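Long-range contacts in uncharacterized protein (Vibrio parahaemolyticus M0605, PDB 3X0T), which is of undetermined molecular function but, as the jelly-roll protein PirA, probably forms part of a plasmid-encoded pore-forming toxin of this marine pathogen: residues 50-56 / 68-74; 15-20 / 98-104; 40-46 / 105-111. The contacts are given in a common frame with arbitrary orientation. Residues are numbered along the deposited sequence.

Contact 1: 50-56 / 68-74; sequences ELTIQYQ and VAKSHVV
Strands 51-56 and 70-74 form the two arms of an antiparallel β-hairpin, their axes 4.6 Å apart at closest approach and inclined at 172°. L51/V74, I53/H72 and Y55/K70 are hydrogen-bonded pairs, and T52/V73 and Q54/S71 are non-hydrogen-bonded pairs. Y55 has the largest buried area and marks the irregular end. Its N donates to K70 O (2.9 Å), whereas its O receives both A69 N (2.9 Å) and K70 N (3.2 Å). This is a classic β-bulge: A69, with helical backbone angles (-92/-37), is the extra residue, and beyond it Q56 pairs with V68. The Y55 side chain (chi1 t) meets K70 CB to CB at 4.0 Å before the ring extends past the strand pair, its OH hydrogen-bonded to Q92.

V74 closes the opposite end. V74 N donates to L51 O (2.8 Å) and L51 N to V74 O (3.0 Å), while V74 CG2 lies 4.2 Å from I53 CG2, on the same face as Y55. Between the two ends, I53 and H72 exchange two N-to-O bonds of 2.9 Å. V73 (chi1 t) occupies the other face, with CG2 3.6 Å from T52 OG1 and CG1 in van der Waals contact with E50 OE1 (3.6 Å), which is hydrogen-bonded to Q75 NE2. Along this more polar face Q54 NE2 donates to S71 OG (2.9 Å) and Q56 NE2 to Q54 OE1 (2.9 Å).

In the jelly-roll sandwich, strand 67-74 is an edge strand of its sheet and strand 91-98 flanks strand 51-58 on its other side. I53 and V74 pack inward on I43 of the facing sheet, and H72 stacks on Y80.

Contact 2: 15-20 / 98-104; sequences WTVEPN and NNGASRG
An Asx turn at N98 anchors this junction of the jelly roll, where the loop leaving strand 91-98 meets the end of strand 11-17. N98 (chi1 t, chi2 4°) has every polar atom of its side chain engaged. OD1 accepts from G100 N (3.1 Å), closing the turn, and ND2 donates both to S102 O (2.8 Å) and, across the contact, to V17 O (3.1 Å). V17 O also takes G104 N (2.8 Å), so this carbonyl serves two donors, while V17 N donates to G104 O (2.8 Å). V17 and G104 thus form a single antiparallel hydrogen-bonded bridge, CA-CA 4.5 Å.

Past this bridge the first segment leaves the sheet. P19 lies over the loop carbonyls, with CB 3.3 Å from G100 O and 3.5 Å from A101 O. N20, in a left-handed conformation (61/39), donates from N to G100 O (2.8 Å). Water links N20 OD1 to A101 O, and a second water links N20 ND2 to N99 O. On the outside, E18 OE2 and R103 NH1 form a long salt bridge of 3.6 Å. The backbone of N98 bonds to G21 and G22. The tight bridge leaves G104 no room for a side chain: an ideal CB would lie 3.0 Å from V17 O.

Contact 3: 40-46 / 105-111; sequences SVDIENT and FCTIYYH
V41, I43, C106, I108 and Y110 form the apolar centre of the inner face of this antiparallel strand pair. I108 (chi1 m, chi2 m) lies between the two aliphatic residues opposite, with CG2 3.7 Å from V41 CB and CD1 3.7 Å from I43 CB. I43 CG1 approaches C106 CB at 3.9 Å, and V41 CG1 lies 3.7 Å from Y110 CD1.

Together with N45 they occupy the non-hydrogen-bonded pairs V41/Y110, I43/I108 and N45/C106. The hydrogen-bonded pairs are D42/Y109, with D42 N to Y109 O 2.8 Å and Y109 N to D42 O 2.9 Å, and E44/T107, with E44 N to T107 O 2.8 Å and T107 N to E44 O 2.9 Å. H111 N to S40 O and T46 N to F105 O, both 3.0 Å, extend the pairing at its two ends. The axes of strands 41-45 and 105-110 approach to 4.6 Å at 162°.

The outer face is polar. Y109 OH donates to E44 OE1 (2.8 Å), and a water joins E44 OE1 to T107 OG1, which is also hydrogen-bonded to D14 OD1 on strand 11-17. H111 NE2 makes weak hydrogen bonds to D42 OD2 (2.8 Å) and OD1 (3.2 Å); D42 OD1 is also held by H81.

Both are inner strands of a jelly-roll sheet: 104-110 is flanked by strand 11-17 and 41-45 by strand 79-82, while V41 and I43 pack on I53 of the opposing sheet.

Centres of the three contacts lie 12 to 15 Å apart, and each contact touches the other two. Contacts 2 and 3 meet in the sheet ordered 11-17, 104-110, 41-45, 79-82, where W15 N bonds to C106 O (2.8 Å); contact 1 belongs to the facing sheet, from which segment 98-104 crosses to that of contact 3. Across the sandwich, V74 CG2 meets I43 CG2 (3.7 Å); within contact 1's sheet, L51 CD2 meets N98 CB (3.8 Å). In sequence, the local hairpin of contact 1 falls within the spans of both others, whereas contacts 2 and 3 interleave. Such long-range pairing brings the first and last strands, 11-17 and 104-110, side by side, as expected of a jelly roll.

Contact 1: 50-56 / 68-74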
loop_
_atom_site.group_PDB
_atom_site.type_symbol
_atom_site.label_atom_id
_atom_site.label_comp_id
_atom_site.label_asym_id
_atom_site.label_seq_id
_atom_site.Cartn_x
_atom_site.Cartn_y
_atom_site.Cartn_z
ATOM N N GLU A 50 6.280 6.914 -13.242
ATOM C CA GLU A 50 5.038 6.348 -12.641
ATOM C C GLU A 50 5.367 5.153 -11.711
ATOM O O GLU A 50 6.381 4.456 -11.871
ATOM C CB GLU A 50 4.073 5.866 -13.710
ATOM C CG GLU A 50 4.500 4.690 -14.498
ATOM C CD GLU A 50 3.662 4.376 -15.713
ATOM O OE1 GLU A 50 2.714 5.079 -16.110
ATOM O OE2 GLU A 50 4.073 3.394 -16.389
ATOM N N LEU A 51 4.450 4.850 -10.816
ATOM C CA LEU A 51 4.509 3.709 -9.888
ATOM C C LEU A 51 3.163 3.010 -9.917
ATOM O O LEU A 51 2.120 3.658 -10.022
ATOM C CB LEU A 51 4.783 4.229 -8.469
ATOM C CG LEU A 51 6.134 4.949 -8.263
ATOM C CD1 LEU A 51 6.185 5.648 -6.924
ATOM C CD2 LEU A 51 7.278 4.049 -8.499
ATOM N N THR A 52 3.190 1.682 -9.687
ATOM C CA THR A 52 1.931 0.964 -9.404
ATOM C C THR A 52 1.795 0.699 -7.897
ATOM O O THR A 52 2.790 0.310 -7.282
ATOM C CB THR A 52 1.927 -0.349 -10.151
ATOM O OG1 THR A 52 1.882 -0.045 -11.556
ATOM C CG2 THR A 52 0.700 -1.197 -9.810
ATOM N N ILE A 53 0.629 0.932 -7.326
ATOM C CA ILE A 53 0.361 0.508 -5.966
ATOM C C ILE A 53 -0.627 -0.636 -6.009
ATOM O O ILE A 53 -1.614 -0.595 -6.781
ATOM C CB ILE A 53 -0.105 1.682 -5.091
ATOM C CG1 ILE A 53 -0.114 1.265 -3.609
ATOM C CG2 ILE A 53 -1.426 2.295 -5.546
ATOM C CD1 ILE A 53 -0.293 2.428 -2.659
ATOM N N GLN A 54 -0.381 -1.657 -5.202
ATOM C CA GLN A 54 -1.315 -2.801 -5.146
ATOM C C GLN A 54 -1.657 -3.160 -3.714
ATOM O O GLN A 54 -0.808 -3.117 -2.810
ATOM C CB GLN A 54 -0.757 -4.092 -5.812
ATOM C CG GLN A 54 -0.411 -3.861 -7.283
ATOM C CD GLN A 54 -0.173 -5.104 -8.002
ATOM O OE1 GLN A 54 0.380 -6.107 -7.494
ATOM N NE2 GLN A 54 -0.608 -5.072 -9.290
ATOM N N TYR A 55 -2.911 -3.537 -3.522
ATOM C CA TYR A 55 -3.391 -4.150 -2.282
ATOM C C TYR A 55 -3.428 -5.651 -2.531
ATOM O O TYR A 55 -4.120 -6.070 -3.436
ATOM C CB TYR A 55 -4.775 -3.602 -1.909
ATOM C CG TYR A 55 -5.066 -3.674 -0.462
ATOM C CD1 TYR A 55 -5.275 -4.918 0.186
ATOM C CD2 TYR A 55 -5.062 -2.529 0.334
ATOM C CE1 TYR A 55 -5.454 -4.982 1.562
ATOM C CE2 TYR A 55 -5.226 -2.598 1.704
ATOM C CZ TYR A 55 -5.422 -3.827 2.316
ATOM O OH TYR A 55 -5.574 -3.856 3.686
ATOM N N GLN A 56 -2.673 -6.417 -1.740
ATOM C CA GLN A 56 -2.547 -7.857 -1.951
ATOM C C GLN A 56 -2.995 -8.626 -0.723
ATOM O O GLN A 56 -2.983 -8.065 0.395
ATOM C CB GLN A 56 -1.115 -8.215 -2.272
ATOM C CG GLN A 56 -0.638 -7.585 -3.576
ATOM C CD GLN A 56 0.740 -8.048 -3.987
ATOM O OE1 GLN A 56 1.424 -8.772 -3.243
ATOM N NE2 GLN A 56 1.164 -7.637 -5.181
ATOM N N VAL A 68 -3.659 -10.341 -5.960
ATOM C CA VAL A 68 -3.949 -8.958 -6.121
ATOM C C VAL A 68 -5.454 -8.661 -5.940
ATOM O O VAL A 68 -6.267 -9.195 -6.691
ATOM C CB VAL A 68 -3.439 -8.421 -7.476
ATOM C CG1 VAL A 68 -3.777 -6.921 -7.608
ATOM C CG2 VAL A 68 -1.991 -8.743 -7.690
ATOM N N ALA A 69 -5.783 -7.857 -4.939
ATOM C CA ALA A 69 -7.169 -7.386 -4.745
ATOM C C ALA A 69 -7.402 -6.062 -5.445
ATOM O O ALA A 69 -8.540 -5.833 -5.898
ATOM C CB ALA A 69 -7.498 -7.243 -3.263
ATOM N N LYS A 70 -6.433 -5.146 -5.470
ATOM C CA LYS A 70 -6.575 -3.817 -6.085
ATOM C C LYS A 70 -5.251 -3.418 -6.669
ATOM O O LYS A 70 -4.193 -3.761 -6.111
ATOM C CB LYS A 70 -7.029 -2.769 -5.088
ATOM C CG LYS A 70 -8.422 -2.972 -4.479
ATOM C CD LYS A 70 -8.950 -1.729 -3.740
ATOM C CE LYS A 70 -10.380 -1.846 -3.302
ATOM N NZ LYS A 70 -10.788 -0.486 -2.804
ATOM N N SER A 71 -5.284 -2.664 -7.766
ATOM C CA SER A 71 -4.076 -2.156 -8.375
ATOM C C SER A 71 -4.333 -0.798 -9.021
ATOM O O SER A 71 -5.430 -0.629 -9.590
ATOM C CB SER A 71 -3.574 -3.147 -9.422
ATOM O OG SER A 71 -2.301 -2.817 -9.939
ATOM N N HIS A 72 -3.426 0.139 -8.986
ATOM C CA HIS A 72 -3.638 1.433 -9.625
ATOM C C HIS A 72 -2.264 2.041 -9.948
ATOM O O HIS A 72 -1.311 1.894 -9.196
ATOM C CB HIS A 72 -4.380 2.367 -8.652
ATOM C CG HIS A 72 -4.783 3.637 -9.276
ATOM N ND1 HIS A 72 -5.947 3.794 -9.990
ATOM C CD2 HIS A 72 -4.156 4.834 -9.298
ATOM C CE1 HIS A 72 -6.004 5.032 -10.457
ATOM N NE2 HIS A 72 -4.956 5.688 -10.008
ATOM N N VAL A 73 -2.196 2.794 -11.069
ATOM C CA VAL A 73 -0.959 3.445 -11.509
ATOM C C VAL A 73 -1.007 4.883 -11.101
ATOM O O VAL A 73 -2.010 5.593 -11.385
ATOM C CB VAL A 73 -0.705 3.298 -12.989
ATOM C CG1 VAL A 73 0.537 4.068 -13.415
ATOM C CG2 VAL A 73 -0.623 1.850 -13.380
ATOM N N VAL A 74 0.043 5.405 -10.492
ATOM C CA VAL A 74 0.162 6.753 -9.997
ATOM C C VAL A 74 1.281 7.489 -10.713
ATOM O O VAL A 74 2.420 7.061 -10.660
ATOM C CB VAL A 74 0.436 6.740 -8.461
ATOM C CG1 VAL A 74 0.411 8.138 -7.909
ATOM C CG2 VAL A 74 -0.602 5.823 -7.726
#

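Contact 2: 15-20 / 98-104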
loop_
_atom_site.group_PDB
_atom_site.type_symbol
_atom_site.label_atom_id
_atom_site.label_comp_id
_atom_site.label_asym_id
_atom_site.label_seq_id
_atom_site.Cartn_x
_atom_site.Cartn_y
_atom_site.Cartn_z
ATOM N N TRP A 15 9.448 6.250 1.110
ATOM C CA TRP A 15 9.941 4.982 0.560
ATOM C C TRP A 15 10.631 5.202 -0.753
ATOM O O TRP A 15 10.349 6.155 -1.508
ATOM C CB TRP A 15 8.785 3.996 0.320
ATOM C CG TRP A 15 8.019 3.691 1.595
ATOM C CD1 TRP A 15 6.797 4.242 1.948
ATOM C CD2 TRP A 15 8.351 2.717 2.596
ATOM N NE1 TRP A 15 6.386 3.650 3.118
ATOM C CE2 TRP A 15 7.294 2.706 3.523
ATOM C CE3 TRP A 15 9.447 1.870 2.764
ATOM C CZ2 TRP A 15 7.343 1.863 4.667
ATOM C CZ3 TRP A 15 9.487 1.028 3.860
ATOM C CH2 TRP A 15 8.417 1.055 4.781
ATOM N N THR A 16 11.551 4.291 -1.035
ATOM C CA THR A 16 12.203 4.205 -2.356
ATOM C C THR A 16 11.792 2.906 -2.991
ATOM O O THR A 16 11.488 1.912 -2.311
ATOM C CB THR A 16 13.712 4.282 -2.215
ATOM O OG1 THR A 16 14.233 3.203 -1.463
ATOM C CG2 THR A 16 14.115 5.541 -1.546
ATOM N N VAL A 17 11.746 2.932 -4.330
ATOM C CA VAL A 17 11.326 1.725 -5.099
ATOM C C VAL A 17 12.289 1.544 -6.255
ATOM O O VAL A 17 12.377 2.408 -7.137
ATOM C CB VAL A 17 9.849 1.834 -5.603
ATOM C CG1 VAL A 17 9.359 0.428 -6.030
ATOM C CG2 VAL A 17 8.906 2.410 -4.559
ATOM N N GLU A 18 13.024 0.430 -6.259
ATOM C CA GLU A 18 14.055 0.284 -7.299
ATOM C C GLU A 18 13.434 0.141 -8.690
ATOM O O GLU A 18 12.330 -0.399 -8.908
ATOM C CB GLU A 18 14.996 -0.856 -6.871
ATOM C CG GLU A 18 15.703 -0.682 -5.524
ATOM C CD GLU A 18 16.440 0.656 -5.382
ATOM O OE1 GLU A 18 16.410 1.329 -4.315
ATOM O OE2 GLU A 18 17.128 1.049 -6.364
ATOM N N PRO A 19 14.145 0.663 -9.716
ATOM C CA PRO A 19 13.601 0.666 -11.072
ATOM C C PRO A 19 13.652 -0.764 -11.672
ATOM O O PRO A 19 14.226 -1.696 -11.082
ATOM C CB PRO A 19 14.580 1.614 -11.825
ATOM C CG PRO A 19 15.870 1.427 -11.062
ATOM C CD PRO A 19 15.463 1.352 -9.608
ATOM N N ASN A 20 12.980 -0.909 -12.823
ATOM C CA ASN A 20 13.055 -2.187 -13.603
ATOM C C ASN A 20 12.522 -3.341 -12.795
ATOM O O ASN A 20 13.023 -4.463 -12.883
ATOM C CB ASN A 20 14.470 -2.451 -14.118
ATOM C CG ASN A 20 14.962 -1.180 -14.855
ATOM O OD1 ASN A 20 15.942 -0.625 -14.421
ATOM N ND2 ASN A 20 14.251 -0.761 -15.865
ATOM N N ASN A 98 7.737 -0.552 -9.187
ATOM C CA ASN A 98 8.327 0.397 -10.141
ATOM C C ASN A 98 8.788 -0.380 -11.346
ATOM O O ASN A 98 9.810 -1.055 -11.300
ATOM C CB ASN A 98 9.509 1.135 -9.492
ATOM C CG ASN A 98 10.118 2.159 -10.409
ATOM O OD1 ASN A 98 9.620 2.382 -11.496
ATOM N ND2 ASN A 98 11.170 2.815 -9.927
ATOM N N ASN A 99 8.006 -0.313 -12.411
ATOM C CA ASN A 99 8.337 -1.028 -13.664
ATOM C C ASN A 99 9.100 -0.133 -14.615
ATOM O O ASN A 99 9.417 -0.582 -15.739
ATOM C CB ASN A 99 7.054 -1.468 -14.355
ATOM C CG ASN A 99 6.299 -2.453 -13.477
ATOM O OD1 ASN A 99 5.120 -2.232 -13.083
ATOM N ND2 ASN A 99 6.963 -3.518 -13.152
ATOM N N GLY A 100 9.402 1.100 -14.273
ATOM C CA GLY A 100 10.063 2.000 -15.166
ATOM C C GLY A 100 11.540 2.049 -14.942
ATOM O O GLY A 100 12.142 1.456 -14.035
ATOM N N ALA A 101 12.169 2.917 -15.774
ATOM C CA ALA A 101 13.617 3.018 -15.677
ATOM C C ALA A 101 14.099 4.025 -14.630
ATOM O O ALA A 101 15.293 3.960 -14.266
ATOM C CB ALA A 101 14.273 3.474 -17.009
ATOM N N SER A 102 13.244 4.977 -14.225
ATOM C CA SER A 102 13.643 5.972 -13.224
ATOM C C SER A 102 13.478 5.372 -11.819
ATOM O O SER A 102 12.541 4.643 -11.550
ATOM C CB SER A 102 12.740 7.214 -13.256
ATOM O OG SER A 102 12.861 7.886 -14.505
ATOM N N ARG A 103 14.439 5.662 -10.945
ATOM C CA ARG A 103 14.271 5.324 -9.532
ATOM C C ARG A 103 12.974 5.851 -8.978
ATOM O O ARG A 103 12.500 6.891 -9.376
ATOM C CB ARG A 103 15.446 5.825 -8.687
ATOM C CG ARG A 103 16.829 5.291 -9.047
ATOM C CD ARG A 103 17.906 5.777 -8.069
ATOM N NE ARG A 103 19.289 5.438 -8.459
ATOM C CZ ARG A 103 19.828 4.231 -8.708
ATOM N NH1 ARG A 103 19.059 3.112 -8.641
ATOM N NH2 ARG A 103 21.141 4.179 -9.039
ATOM N N GLY A 104 12.347 5.072 -8.089
ATOM C CA GLY A 104 10.998 5.421 -7.593
ATOM C C GLY A 104 11.110 5.971 -6.177
ATOM O O GLY A 104 11.875 5.533 -5.339
HETATM O O HOH W 1 17.155 2.060 -14.877
HETATM O O HOH W 2 11.559 -2.030 -17.185
#

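Contact 3: 40-46 / 105-111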
loop_
_atom_site.group_PDB
_atom_site.type_symbol
_atom_site.label_atom_id
_atom_site.label_comp_id
_atom_site.label_asym_id
_atom_site.label_seq_id
_atom_site.Cartn_x
_atom_site.Cartn_y
_atom_site.Cartn_z
ATOM N N SER A 40 -6.390 1.583 4.847
ATOM C CA SER A 40 -6.276 2.379 3.601
ATOM C C SER A 40 -5.089 3.313 3.700
ATOM O O SER A 40 -4.698 3.720 4.801
ATOM C CB SER A 40 -7.561 3.259 3.461
ATOM O OG SER A 40 -8.683 2.404 3.322
ATOM N N VAL A 41 -4.565 3.738 2.535
ATOM C CA VAL A 41 -3.424 4.670 2.534
ATOM C C VAL A 41 -3.633 5.606 1.344
ATOM O O VAL A 41 -4.381 5.333 0.433
ATOM C CB VAL A 41 -2.075 3.960 2.373
ATOM C CG1 VAL A 41 -1.903 2.937 3.462
ATOM C CG2 VAL A 41 -1.870 3.343 1.024
ATOM N N ASP A 42 -2.901 6.730 1.426
ATOM C CA ASP A 42 -2.699 7.522 0.223
ATOM C C ASP A 42 -1.233 7.430 -0.163
ATOM O O ASP A 42 -0.348 7.354 0.678
ATOM C CB ASP A 42 -3.023 9.032 0.419
ATOM C CG ASP A 42 -4.305 9.215 1.090
ATOM O OD1 ASP A 42 -5.279 8.643 0.679
ATOM O OD2 ASP A 42 -4.304 10.008 2.083
ATOM N N ILE A 43 -0.966 7.411 -1.461
ATOM C CA ILE A 43 0.401 7.432 -1.958
ATOM C C ILE A 43 0.636 8.760 -2.743
ATOM O O ILE A 43 -0.157 9.082 -3.635
ATOM C CB ILE A 43 0.667 6.234 -2.892
ATOM C CG1 ILE A 43 2.108 6.377 -3.481
ATOM C CG2 ILE A 43 -0.377 6.008 -4.003
ATOM C CD1 ILE A 43 2.579 5.145 -4.258
ATOM N N GLU A 44 1.730 9.459 -2.377
ATOM C CA GLU A 44 2.189 10.613 -3.159
ATOM C C GLU A 44 3.472 10.150 -3.863
ATOM O O GLU A 44 4.441 9.769 -3.250
ATOM C CB GLU A 44 2.507 11.785 -2.175
ATOM C CG GLU A 44 3.049 12.974 -2.890
ATOM C CD GLU A 44 3.585 14.056 -1.962
ATOM O OE1 GLU A 44 3.758 13.823 -0.713
ATOM O OE2 GLU A 44 3.940 15.135 -2.497
ATOM N N ASN A 45 3.423 10.246 -5.199
ATOM C CA ASN A 45 4.592 9.898 -5.989
ATOM C C ASN A 45 5.525 11.094 -6.098
ATOM O O ASN A 45 5.105 12.116 -6.675
ATOM C CB ASN A 45 4.095 9.465 -7.345
ATOM C CG ASN A 45 5.244 9.019 -8.274
ATOM O OD1 ASN A 45 6.424 9.274 -7.996
ATOM N ND2 ASN A 45 4.868 8.315 -9.335
ATOM N N THR A 46 6.712 11.020 -5.489
ATOM C CA THR A 46 7.628 12.166 -5.401
ATOM C C THR A 46 8.849 11.956 -6.337
ATOM O O THR A 46 9.830 12.713 -6.236
ATOM C CB THR A 46 8.070 12.414 -3.997
ATOM O OG1 THR A 46 8.873 11.294 -3.589
ATOM C CG2 THR A 46 6.917 12.643 -3.049
ATOM N N PHE A 105 10.233 6.955 -5.954
ATOM C CA PHE A 105 10.186 7.582 -4.593
ATOM C C PHE A 105 8.737 7.867 -4.322
ATOM O O PHE A 105 7.981 8.376 -5.164
ATOM C CB PHE A 105 10.981 8.918 -4.542
ATOM C CG PHE A 105 12.442 8.732 -4.808
ATOM C CD1 PHE A 105 12.921 8.782 -6.142
ATOM C CD2 PHE A 105 13.310 8.470 -3.741
ATOM C CE1 PHE A 105 14.319 8.605 -6.374
ATOM C CE2 PHE A 105 14.682 8.257 -4.059
ATOM C CZ PHE A 105 15.148 8.326 -5.346
ATOM N N CYS A 106 8.283 7.634 -3.085
ATOM C CA CYS A 106 6.934 8.010 -2.712
ATOM C C CYS A 106 6.889 8.221 -1.203
ATOM O O CYS A 106 7.749 7.822 -0.431
ATOM C CB CYS A 106 5.925 6.949 -3.126
ATOM S SG CYS A 106 6.067 5.347 -2.364
ATOM N N THR A 107 5.791 8.918 -0.812
ATOM C CA THR A 107 5.411 9.004 0.617
ATOM C C THR A 107 4.009 8.321 0.714
ATOM O O THR A 107 3.116 8.555 -0.106
ATOM C CB THR A 107 5.344 10.468 1.060
ATOM O OG1 THR A 107 6.655 11.049 0.913
ATOM C CG2 THR A 107 4.887 10.535 2.532
ATOM N N ILE A 108 3.887 7.500 1.764
ATOM C CA ILE A 108 2.620 6.830 2.051
ATOM C C ILE A 108 2.054 7.518 3.344
ATOM O O ILE A 108 2.788 7.670 4.304
ATOM C CB ILE A 108 2.866 5.319 2.248
ATOM C CG1 ILE A 108 3.442 4.695 0.983
ATOM C CG2 ILE A 108 1.507 4.646 2.623
ATOM C CD1 ILE A 108 2.525 4.611 -0.177
ATOM N N TYR A 109 0.744 7.798 3.280
ATOM C CA TYR A 109 0.003 8.396 4.404
ATOM C C TYR A 109 -0.980 7.291 4.840
ATOM O O TYR A 109 -1.809 6.842 4.053
ATOM C CB TYR A 109 -0.701 9.650 3.941
ATOM C CG TYR A 109 0.308 10.644 3.423
ATOM C CD1 TYR A 109 0.908 11.521 4.280
ATOM C CD2 TYR A 109 0.594 10.694 2.072
ATOM C CE1 TYR A 109 1.850 12.432 3.822
ATOM C CE2 TYR A 109 1.541 11.643 1.565
ATOM C CZ TYR A 109 2.147 12.499 2.472
ATOM O OH TYR A 109 3.087 13.459 2.019
ATOM N N TYR A 110 -0.853 6.900 6.092
ATOM C CA TYR A 110 -1.615 5.731 6.579
ATOM C C TYR A 110 -2.852 6.246 7.323
ATOM O O TYR A 110 -2.752 7.045 8.270
ATOM C CB TYR A 110 -0.732 4.961 7.570
ATOM C CG TYR A 110 0.501 4.403 6.892
ATOM C CD1 TYR A 110 0.497 3.139 6.295
ATOM C CD2 TYR A 110 1.652 5.187 6.773
ATOM C CE1 TYR A 110 1.663 2.653 5.590
ATOM C CE2 TYR A 110 2.810 4.746 6.106
ATOM C CZ TYR A 110 2.786 3.490 5.531
ATOM O OH TYR A 110 3.925 3.062 4.857
ATOM N N HIS A 111 -4.002 5.729 6.891
ATOM C CA HIS A 111 -5.275 6.171 7.498
ATOM C C HIS A 111 -5.530 5.377 8.711
ATOM O O HIS A 111 -6.022 4.258 8.588
ATOM C CB HIS A 111 -6.421 6.181 6.557
ATOM C CG HIS A 111 -6.239 7.298 5.610
ATOM N ND1 HIS A 111 -6.401 8.642 5.949
ATOM C CD2 HIS A 111 -5.773 7.292 4.354
ATOM C CE1 HIS A 111 -6.152 9.379 4.878
ATOM N NE2 HIS A 111 -5.894 8.563 3.869
HETATM O O HOH W 3 -7.879 2.578 7.117
HETATM O O HOH W 4 6.287 13.949 0.452
HETATM O O HOH W 5 8.679 7.653 -8.333
HETATM O O HOH W 6 8.891 10.880 -0.873
#